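Long-range contact in DUF416 domain-containing protein (Shewanella baltica, PDB 2Q9R), which is of unknown function but adopts a compact all-helical fold of the DUF416 family and was crystallised with benzoic acid bound in a pocket: residues A[70-84]-A[96-110]. Residues are numbered along the deposited sequence; the frame is centred on the assembly and turned at random. Where two conformers were deposited one is given.
Sequences IDVHLQRLEDNTPEP and MDAVVAISTLLGAIQ. With SO4 (sulfate ion), chain C.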
ATOM      1  N   ILE A  70      -0.468 -34.986  -7.597  1.00 41.77           N
ATOM      2  CA  ILE A  70      -0.289 -33.634  -8.078  1.00 41.91           C
ATOM      3  C   ILE A  70      -1.268 -33.238  -9.198  1.00 39.87           C
ATOM      4  O   ILE A  70      -1.852 -32.157  -9.174  1.00 41.42           O
ATOM      5  CB  ILE A  70       1.189 -33.386  -8.518  1.00 43.08           C
ATOM      6  CG1 ILE A  70       2.123 -33.479  -7.308  1.00 50.12           C
ATOM      7  CG2 ILE A  70       1.323 -32.029  -9.180  1.00 45.52           C
ATOM      8  CD1 ILE A  70       3.549 -33.039  -7.599  1.00 46.38           C
ATOM      9  N   ASP A  71      -1.447 -34.121 -10.177  1.00 39.54           N
ATOM     10  CA  ASP A  71      -2.309 -33.854 -11.307  1.00 38.36           C
ATOM     11  C   ASP A  71      -3.724 -33.552 -10.896  1.00 39.45           C
ATOM     12  O   ASP A  71      -4.360 -32.672 -11.474  1.00 44.32           O
ATOM     13  CB  ASP A  71      -2.306 -35.060 -12.278  1.00 40.29           C
ATOM     14  CG  ASP A  71      -1.022 -35.167 -13.091  1.00 47.96           C
ATOM     15  OD1 ASP A  71      -0.175 -34.241 -13.059  1.00 47.61           O
ATOM     16  OD2 ASP A  71      -0.857 -36.205 -13.782  1.00 56.36           O
ATOM     17  N   VAL A  72      -4.233 -34.239  -9.880  1.00 40.30           N
ATOM     18  CA  VAL A  72      -5.611 -33.967  -9.473  0.50 41.20           C
ATOM     19  C   VAL A  72      -5.704 -32.569  -8.866  1.00 38.85           C
ATOM     20  O   VAL A  72      -6.638 -31.844  -9.158  1.00 39.76           O
ATOM     21  CB  VAL A  72      -6.231 -35.055  -8.547  0.50 42.16           C
ATOM     22  CG1 VAL A  72      -5.677 -34.968  -7.142  0.50 42.81           C
ATOM     23  CG2 VAL A  72      -7.757 -34.907  -8.547  0.50 41.46           C
ATOM     24  N   HIS A  73      -4.718 -32.171  -8.087  1.00 42.53           N
ATOM     25  CA  HIS A  73      -4.670 -30.791  -7.608  1.00 42.48           C
ATOM     26  C   HIS A  73      -4.496 -29.756  -8.707  1.00 43.06           C
ATOM     27  O   HIS A  73      -5.132 -28.699  -8.658  1.00 42.10           O
ATOM     28  CB  HIS A  73      -3.572 -30.645  -6.553  1.00 45.05           C
ATOM     29  CG  HIS A  73      -3.922 -31.340  -5.287  1.00 45.38           C
ATOM     30  ND1 HIS A  73      -4.775 -30.780  -4.360  1.00 49.62           N
ATOM     31  CD2 HIS A  73      -3.621 -32.577  -4.834  1.00 45.83           C
ATOM     32  CE1 HIS A  73      -4.961 -31.638  -3.373  1.00 47.10           C
ATOM     33  NE2 HIS A  73      -4.275 -32.735  -3.635  1.00 48.90           N
ATOM     34  N   LEU A  74      -3.629 -30.044  -9.685  1.00 44.73           N
ATOM     35  CA  LEU A  74      -3.453 -29.170 -10.848  1.00 43.84           C
ATOM     36  C   LEU A  74      -4.770 -28.996 -11.591  1.00 44.59           C
ATOM     37  O   LEU A  74      -5.119 -27.901 -12.013  1.00 43.16           O
ATOM     38  CB  LEU A  74      -2.379 -29.714 -11.810  1.00 44.95           C
ATOM     39  CG  LEU A  74      -0.927 -29.619 -11.348  1.00 43.90           C
ATOM     40  CD1 LEU A  74       0.006 -30.315 -12.369  1.00 40.29           C
ATOM     41  CD2 LEU A  74      -0.514 -28.150 -11.120  1.00 44.43           C
ATOM     42  N   GLN A  75      -5.528 -30.075 -11.728  1.00 45.94           N
ATOM     43  CA  GLN A  75      -6.821 -29.968 -12.382  1.00 45.07           C
ATOM     44  C   GLN A  75      -7.818 -29.154 -11.575  1.00 44.38           C
ATOM     45  O   GLN A  75      -8.567 -28.357 -12.131  1.00 45.13           O
ATOM     46  CB  GLN A  75      -7.391 -31.366 -12.711  1.00 47.14           C
ATOM     47  CG  GLN A  75      -8.653 -31.295 -13.531  1.00 46.02           C
ATOM     48  CD  GLN A  75      -8.404 -30.630 -14.865  1.00 57.39           C
ATOM     49  OE1 GLN A  75      -7.590 -31.108 -15.649  1.00 60.20           O
ATOM     50  NE2 GLN A  75      -9.078 -29.501 -15.117  1.00 54.15           N
ATOM     51  N   ARG A  76      -7.859 -29.363 -10.266  1.00 44.24           N
ATOM     52  CA  ARG A  76      -8.745 -28.554  -9.410  1.00 44.87           C
ATOM     53  C   ARG A  76      -8.339 -27.092  -9.401  1.00 44.15           C
ATOM     54  O   ARG A  76      -9.194 -26.201  -9.422  1.00 41.83           O
ATOM     55  CB  ARG A  76      -8.780 -29.073  -7.977  1.00 46.26           C
ATOM     56  CG  ARG A  76      -9.527 -30.385  -7.830  1.00 59.16           C
ATOM     57  CD  ARG A  76     -10.093 -30.559  -6.430  1.00 69.91           C
ATOM     58  NE  ARG A  76     -10.667 -31.899  -6.276  1.00 79.81           N
ATOM     59  CZ  ARG A  76     -10.056 -32.956  -5.720  1.00 81.00           C
ATOM     60  NH1 ARG A  76      -8.818 -32.870  -5.218  1.00 79.12           N
ATOM     61  NH2 ARG A  76     -10.703 -34.119  -5.654  1.00 76.41           N
ATOM     62  N   LEU A  77      -7.040 -26.848  -9.368  1.00 42.81           N
ATOM     63  CA  LEU A  77      -6.557 -25.479  -9.465  1.00 42.61           C
ATOM     64  C   LEU A  77      -7.033 -24.812 -10.763  1.00 42.83           C
ATOM     65  O   LEU A  77      -7.538 -23.685 -10.732  1.00 43.72           O
ATOM     66  CB  LEU A  77      -5.038 -25.442  -9.315  1.00 41.21           C
ATOM     67  CG  LEU A  77      -4.548 -25.734  -7.866  1.00 46.15           C
ATOM     68  CD1 LEU A  77      -3.074 -26.175  -7.777  1.00 39.58           C
ATOM     69  CD2 LEU A  77      -4.782 -24.494  -7.003  1.00 34.01           C
ATOM     70  N   GLU A  78      -6.892 -25.509 -11.890  1.00 43.62           N
ATOM     71  CA  GLU A  78      -7.303 -24.927 -13.156  0.50 44.85           C
ATOM     72  C   GLU A  78      -8.812 -24.659 -13.160  1.00 45.28           C
ATOM     73  O   GLU A  78      -9.227 -23.585 -13.590  1.00 43.48           O
ATOM     74  CB  GLU A  78      -6.860 -25.782 -14.350  0.50 46.65           C
ATOM     75  CG  GLU A  78      -6.904 -25.045 -15.725  0.50 51.95           C
ATOM     76  CD  GLU A  78      -6.005 -23.806 -15.802  0.50 59.12           C
ATOM     77  OE1 GLU A  78      -4.944 -23.769 -15.128  0.50 66.39           O
ATOM     78  OE2 GLU A  78      -6.364 -22.861 -16.547  0.50 61.02           O
ATOM     79  N   ASP A  79      -9.613 -25.590 -12.630  1.00 45.60           N
ATOM     80  CA  ASP A  79     -11.067 -25.403 -12.538  1.00 44.77           C
ATOM     81  C   ASP A  79     -11.427 -24.161 -11.747  1.00 44.44           C
ATOM     82  O   ASP A  79     -12.457 -23.546 -11.975  1.00 45.96           O
ATOM     83  CB  ASP A  79     -11.742 -26.627 -11.894  1.00 44.46           C
ATOM     84  CG  ASP A  79     -11.694 -27.880 -12.787  1.00 53.07           C
ATOM     85  OD1 ASP A  79     -11.475 -27.746 -14.012  1.00 51.41           O
ATOM     86  OD2 ASP A  79     -11.857 -28.999 -12.254  1.00 60.82           O
ATOM     87  N   ASN A  80     -10.569 -23.794 -10.813  1.00 42.51           N
ATOM     88  CA  ASN A  80     -10.782 -22.607  -9.990  1.00 41.60           C
ATOM     89  C   ASN A  80      -9.990 -21.354 -10.406  1.00 44.05           C
ATOM     90  O   ASN A  80      -9.835 -20.406  -9.611  1.00 40.28           O
ATOM     91  CB  ASN A  80     -10.464 -22.976  -8.537  1.00 42.00           C
ATOM     92  CG  ASN A  80     -11.545 -23.813  -7.922  1.00 43.49           C
ATOM     93  OD1 ASN A  80     -12.522 -23.282  -7.432  1.00 42.78           O
ATOM     94  ND2 ASN A  80     -11.395 -25.132  -7.992  1.00 43.42           N
ATOM     95  N   THR A  81      -9.471 -21.364 -11.625  1.00 43.50           N
ATOM     96  CA  THR A  81      -8.718 -20.234 -12.128  1.00 42.11           C
ATOM     97  C   THR A  81      -9.705 -19.409 -12.956  1.00 44.60           C
ATOM     98  O   THR A  81     -10.276 -19.919 -13.924  1.00 42.88           O
ATOM     99  CB  THR A  81      -7.553 -20.666 -12.983  1.00 39.42           C
ATOM    100  OG1 THR A  81      -6.706 -21.552 -12.235  1.00 43.18           O
ATOM    101  CG2 THR A  81      -6.726 -19.404 -13.454  1.00 38.77           C
ATOM    102  N   PRO A  82      -9.934 -18.149 -12.564  1.00 43.09           N
ATOM    103  CA  PRO A  82     -10.903 -17.366 -13.330  1.00 45.98           C
ATOM    104  C   PRO A  82     -10.367 -16.829 -14.691  1.00 47.03           C
ATOM    105  O   PRO A  82      -9.138 -16.757 -14.944  1.00 46.21           O
ATOM    106  CB  PRO A  82     -11.243 -16.212 -12.377  1.00 45.29           C
ATOM    107  CG  PRO A  82      -9.960 -15.991 -11.621  1.00 43.36           C
ATOM    108  CD  PRO A  82      -9.356 -17.377 -11.451  1.00 46.99           C
ATOM    109  N   GLU A  83     -11.322 -16.474 -15.541  1.00 48.19           N
ATOM    110  CA  GLU A  83     -11.064 -15.880 -16.838  1.00 49.66           C
ATOM    111  C   GLU A  83     -11.309 -14.407 -16.734  1.00 47.18           C
ATOM    112  O   GLU A  83     -12.409 -14.009 -16.389  1.00 45.11           O
ATOM    113  CB  GLU A  83     -12.025 -16.426 -17.880  1.00 50.37           C
ATOM    114  CG  GLU A  83     -11.753 -17.856 -18.308  1.00 59.35           C
ATOM    115  CD  GLU A  83     -10.485 -18.015 -19.144  1.00 67.76           C
ATOM    116  OE1 GLU A  83      -9.900 -17.008 -19.616  1.00 67.56           O
ATOM    117  OE2 GLU A  83     -10.063 -19.175 -19.313  1.00 74.74           O
ATOM    118  N   PRO A  84     -10.309 -13.585 -17.078  1.00 46.59           N
ATOM    119  CA  PRO A  84     -10.509 -12.141 -17.001  1.00 43.92           C
ATOM    120  C   PRO A  84     -11.637 -11.610 -17.868  1.00 43.01           C
ATOM    121  O   PRO A  84     -12.265 -10.631 -17.497  1.00 42.07           O
ATOM    122  CB  PRO A  84      -9.156 -11.552 -17.407  1.00 47.11           C
ATOM    123  CG  PRO A  84      -8.302 -12.657 -17.844  1.00 52.45           C
ATOM    124  CD  PRO A  84      -8.952 -13.956 -17.501  1.00 51.26           C
HETATM  125  N   MSE A  96      -6.121 -14.630 -10.271  1.00 41.19           N
HETATM  126  CA  MSE A  96      -5.552 -15.498 -11.279  1.00 40.97           C
HETATM  127  C   MSE A  96      -4.075 -15.805 -11.035  1.00 41.60           C
HETATM  128  O   MSE A  96      -3.641 -16.953 -11.181  1.00 43.02           O
HETATM  129  CB  MSE A  96      -5.735 -14.867 -12.662  1.00 40.24           C
HETATM  130  CG  MSE A  96      -5.276 -15.729 -13.788  1.00 46.58           C
HETATM  131 SE   MSE A  96      -5.474 -14.835 -15.461  0.75 46.15          SE
HETATM  132  CE  MSE A  96      -6.629 -13.173 -14.925  1.00 46.99           C
ATOM    133  N   ASP A  97      -3.323 -14.761 -10.681  1.00 46.29           N
ATOM    134  CA  ASP A  97      -1.886 -14.851 -10.466  1.00 44.98           C
ATOM    135  C   ASP A  97      -1.591 -15.765  -9.272  1.00 41.62           C
ATOM    136  O   ASP A  97      -0.667 -16.544  -9.318  1.00 41.65           O
ATOM    137  CB  ASP A  97      -1.281 -13.463 -10.170  1.00 44.38           C
ATOM    138  CG  ASP A  97      -1.247 -12.504 -11.374  1.00 42.81           C
ATOM    139  OD1 ASP A  97      -1.541 -12.876 -12.530  1.00 44.29           O
ATOM    140  OD2 ASP A  97      -0.839 -11.337 -11.145  1.00 48.77           O
ATOM    141  N   ALA A  98      -2.416 -15.661  -8.232  1.00 41.35           N
ATOM    142  CA  ALA A  98      -2.296 -16.477  -7.015  1.00 40.79           C
ATOM    143  C   ALA A  98      -2.461 -17.951  -7.310  1.00 44.05           C
ATOM    144  O   ALA A  98      -1.637 -18.760  -6.903  1.00 43.66           O
ATOM    145  CB  ALA A  98      -3.314 -16.073  -5.973  1.00 40.25           C
ATOM    146  N   VAL A  99      -3.530 -18.295  -8.019  1.00 43.19           N
ATOM    147  CA  VAL A  99      -3.777 -19.729  -8.336  1.00 45.92           C
ATOM    148  C   VAL A  99      -2.747 -20.201  -9.372  1.00 44.61           C
ATOM    149  O   VAL A  99      -2.178 -21.322  -9.246  1.00 41.47           O
ATOM    150  CB  VAL A  99      -5.311 -20.010  -8.682  1.00 47.22           C
ATOM    151  CG1 VAL A  99      -5.814 -19.115  -9.791  1.00 42.80           C
ATOM    152  CG2 VAL A  99      -5.561 -21.489  -9.013  1.00 43.34           C
ATOM    153  N   VAL A 100      -2.396 -19.338 -10.330  1.00 43.48           N
ATOM    154  CA  VAL A 100      -1.439 -19.745 -11.372  1.00 45.10           C
ATOM    155  C   VAL A 100      -0.015 -19.975 -10.793  1.00 43.56           C
ATOM    156  O   VAL A 100       0.716 -20.898 -11.214  1.00 46.88           O
ATOM    157  CB  VAL A 100      -1.420 -18.749 -12.574  1.00 47.83           C
ATOM    158  CG1 VAL A 100      -0.186 -18.942 -13.432  1.00 42.23           C
ATOM    159  CG2 VAL A 100      -2.728 -18.853 -13.424  1.00 45.23           C
ATOM    160  N   ALA A 101       0.368 -19.170  -9.821  1.00 43.22           N
ATOM    161  CA  ALA A 101       1.626 -19.407  -9.058  1.00 40.83           C
ATOM    162  C   ALA A 101       1.684 -20.781  -8.389  1.00 41.22           C
ATOM    163  O   ALA A 101       2.683 -21.471  -8.443  1.00 42.68           O
ATOM    164  CB  ALA A 101       1.809 -18.311  -8.001  1.00 36.85           C
ATOM    165  N   ILE A 102       0.604 -21.144  -7.714  1.00 43.38           N
ATOM    166  CA  ILE A 102       0.541 -22.415  -7.032  1.00 42.55           C
ATOM    167  C   ILE A 102       0.605 -23.523  -8.065  1.00 41.61           C
ATOM    168  O   ILE A 102       1.370 -24.493  -7.887  1.00 39.48           O
ATOM    169  CB  ILE A 102      -0.725 -22.530  -6.138  1.00 45.67           C
ATOM    170  CG1 ILE A 102      -0.641 -21.481  -5.019  1.00 45.04           C
ATOM    171  CG2 ILE A 102      -0.817 -23.932  -5.566  1.00 45.42           C
ATOM    172  CD1 ILE A 102      -1.977 -21.164  -4.306  1.00 37.43           C
ATOM    173  N   SER A 103      -0.136 -23.370  -9.158  1.00 39.81           N
ATOM    174  CA  SER A 103      -0.104 -24.371 -10.217  1.00 42.26           C
ATOM    175  C   SER A 103       1.298 -24.522 -10.804  1.00 42.19           C
ATOM    176  O   SER A 103       1.755 -25.630 -11.019  1.00 43.93           O
ATOM    177  CB  SER A 103      -1.075 -24.030 -11.343  1.00 43.20           C
ATOM    178  OG  SER A 103      -2.408 -23.919 -10.881  1.00 46.62           O
ATOM    179  N   THR A 104       1.941 -23.394 -11.119  1.00 44.00           N
ATOM    180  CA  THR A 104       3.314 -23.373 -11.639  1.00 41.94           C
ATOM    181  C   THR A 104       4.299 -24.059 -10.667  1.00 41.18           C
ATOM    182  O   THR A 104       5.096 -24.882 -11.061  1.00 41.89           O
ATOM    183  CB  THR A 104       3.759 -21.921 -11.898  1.00 45.94           C
ATOM    184  OG1 THR A 104       2.817 -21.301 -12.784  1.00 48.59           O
ATOM    185  CG2 THR A 104       5.175 -21.849 -12.481  1.00 48.87           C
ATOM    186  N   LEU A 105       4.201 -23.751  -9.383  1.00 43.70           N
ATOM    187  CA  LEU A 105       5.088 -24.393  -8.393  1.00 43.12           C
ATOM    188  C   LEU A 105       4.882 -25.907  -8.271  1.00 45.79           C
ATOM    189  O   LEU A 105       5.869 -26.685  -8.224  1.00 43.21           O
ATOM    190  CB  LEU A 105       4.929 -23.689  -7.035  1.00 41.39           C
ATOM    191  CG  LEU A 105       5.682 -24.328  -5.884  1.00 46.31           C
ATOM    192  CD1 LEU A 105       7.198 -24.528  -6.234  1.00 43.12           C
ATOM    193  CD2 LEU A 105       5.462 -23.467  -4.632  1.00 36.83           C
ATOM    194  N   LEU A 106       3.620 -26.344  -8.166  1.00 45.73           N
ATOM    195  CA  LEU A 106       3.333 -27.767  -8.149  1.00 44.89           C
ATOM    196  C   LEU A 106       3.831 -28.424  -9.429  1.00 45.24           C
ATOM    197  O   LEU A 106       4.412 -29.502  -9.389  1.00 43.24           O
ATOM    198  CB  LEU A 106       1.840 -28.031  -8.019  1.00 48.71           C
ATOM    199  CG  LEU A 106       1.199 -28.103  -6.644  1.00 51.16           C
ATOM    200  CD1 LEU A 106      -0.321 -28.073  -6.783  1.00 52.87           C
ATOM    201  CD2 LEU A 106       1.660 -29.355  -5.914  1.00 47.93           C
ATOM    202  N   GLY A 107       3.625 -27.766 -10.565  1.00 45.31           N
ATOM    203  CA  GLY A 107       4.103 -28.313 -11.838  1.00 46.85           C
ATOM    204  C   GLY A 107       5.616 -28.405 -11.911  1.00 48.52           C
ATOM    205  O   GLY A 107       6.154 -29.362 -12.452  1.00 49.51           O
ATOM    206  N   ALA A 108       6.297 -27.424 -11.330  1.00 49.64           N
ATOM    207  CA  ALA A 108       7.759 -27.379 -11.312  1.00 51.14           C
ATOM    208  C   ALA A 108       8.358 -28.465 -10.413  1.00 49.80           C
ATOM    209  O   ALA A 108       9.340 -29.098 -10.780  1.00 50.37           O
ATOM    210  CB  ALA A 108       8.235 -26.006 -10.891  1.00 50.21           C
ATOM    211  N   ILE A 109       7.734 -28.681  -9.253  1.00 51.37           N
ATOM    212  CA  ILE A 109       8.065 -29.749  -8.313  1.00 51.85           C
ATOM    213  C   ILE A 109       7.940 -31.103  -8.982  1.00 54.29           C
ATOM    214  O   ILE A 109       8.799 -31.968  -8.830  1.00 55.53           O
ATOM    215  CB  ILE A 109       7.142 -29.657  -7.054  1.00 53.35           C
ATOM    216  CG1 ILE A 109       7.597 -28.489  -6.177  1.00 51.95           C
ATOM    217  CG2 ILE A 109       7.144 -30.938  -6.231  1.00 53.10           C
ATOM    218  CD1 ILE A 109       6.517 -27.870  -5.368  1.00 51.45           C
ATOM    219  N   GLN A 110       6.874 -31.268  -9.756  1.00 56.12           N
ATOM    220  CA  GLN A 110       6.613 -32.523 -10.440  1.00 56.58           C
ATOM    221  C   GLN A 110       7.693 -32.799 -11.488  1.00 56.14           C
ATOM    222  O   GLN A 110       8.163 -33.927 -11.609  1.00 54.11           O
ATOM    223  CB  GLN A 110       5.221 -32.468 -11.079  1.00 56.89           C
ATOM    224  CG  GLN A 110       4.773 -33.713 -11.769  1.00 57.70           C
ATOM    225  CD  GLN A 110       3.354 -33.587 -12.314  1.00 58.37           C
ATOM    226  OE1 GLN A 110       3.058 -32.691 -13.106  1.00 63.32           O
ATOM    227  NE2 GLN A 110       2.471 -34.487 -11.887  1.00 54.79           N
TER
HETATM  228  S   SO4 C 201       1.542 -37.166  -9.837  1.00 98.00           S
HETATM  229  O1  SO4 C 201       1.127 -38.545 -10.113  1.00101.35           O
HETATM  230  O2  SO4 C 201       1.874 -37.043  -8.406  1.00 88.04           O
HETATM  231  O3  SO4 C 201       2.769 -36.813 -10.572  1.00 83.62           O
HETATM  232  O4  SO4 C 201       0.394 -36.331 -10.232  1.00 84.68           O
HETATM  233  O   HOH W   1      -3.435 -25.915 -12.757  1.00 58.78           O
HETATM  234  O   HOH W   2      -3.955 -22.307 -12.483  1.00 51.67           O
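An antiparallel helix pair of this all-helical DUF416 fold brings Leu77 and Leu106 together: helix 70-79 and the 96-110 part of helix 92-111 run at 165° with axes 9.7 Å apart. The packing is knobs-into-holes in both directions. Leu74 sits among Ser103, Leu106, Gly107 and Gln110, its CD2 lying 3.4 Å from Ser103 O, while Leu106 sits among Ile70, His73, Leu74 and Leu77. The side chains of Leu77 and Leu106 cross at about a right angle, and their CD1 methyls meet tightly at 3.5 Å; Leu77 is a further knob, among Val99, Ile102, Ser103 and Leu106, its CD1 against Ile102 CG2 and its CD2 against Val99 CG2. Helix 47-62 backs this layer, touching His73 and Ile102.

Polar links follow one flank. Water 1 bridges Leu74 O and Ser103 OG, and water 2 joins Ser103 OG to Thr81 OG1 and Glu78 OE1. Just past the end of helix 70-79, Thr81 OG1 donates to Leu77 O at 2.7 Å, from above the carbonyl plane. With OG1 beside its own backbone N (chi1 -56°), Thr81 turns CG2 to Val99 CG1, Met96 CG and Val100 CG2. A valine here would probably leave water 2 without one of its acceptors and Leu77 O without its hydroxyl donor.

Beyond Thr81, Pro84 packs on the bent end of selenomethionine Met96, and Pro82 reaches Phe38, a residue of the benzoic acid pocket. At the other end, a sulfate, probably from the crystallisation liquor, accepts bonds from Ile70 N and Asp71 N at the helix start. Gln110, with CG anti to its backbone N and the chain extended beyond it, gives NE2 to sulfate O3 at 2.7 Å and, nearly straight at 171°, to Asp71 OD1 at 2.9 Å, reaching that oxygen from above the carboxylate plane.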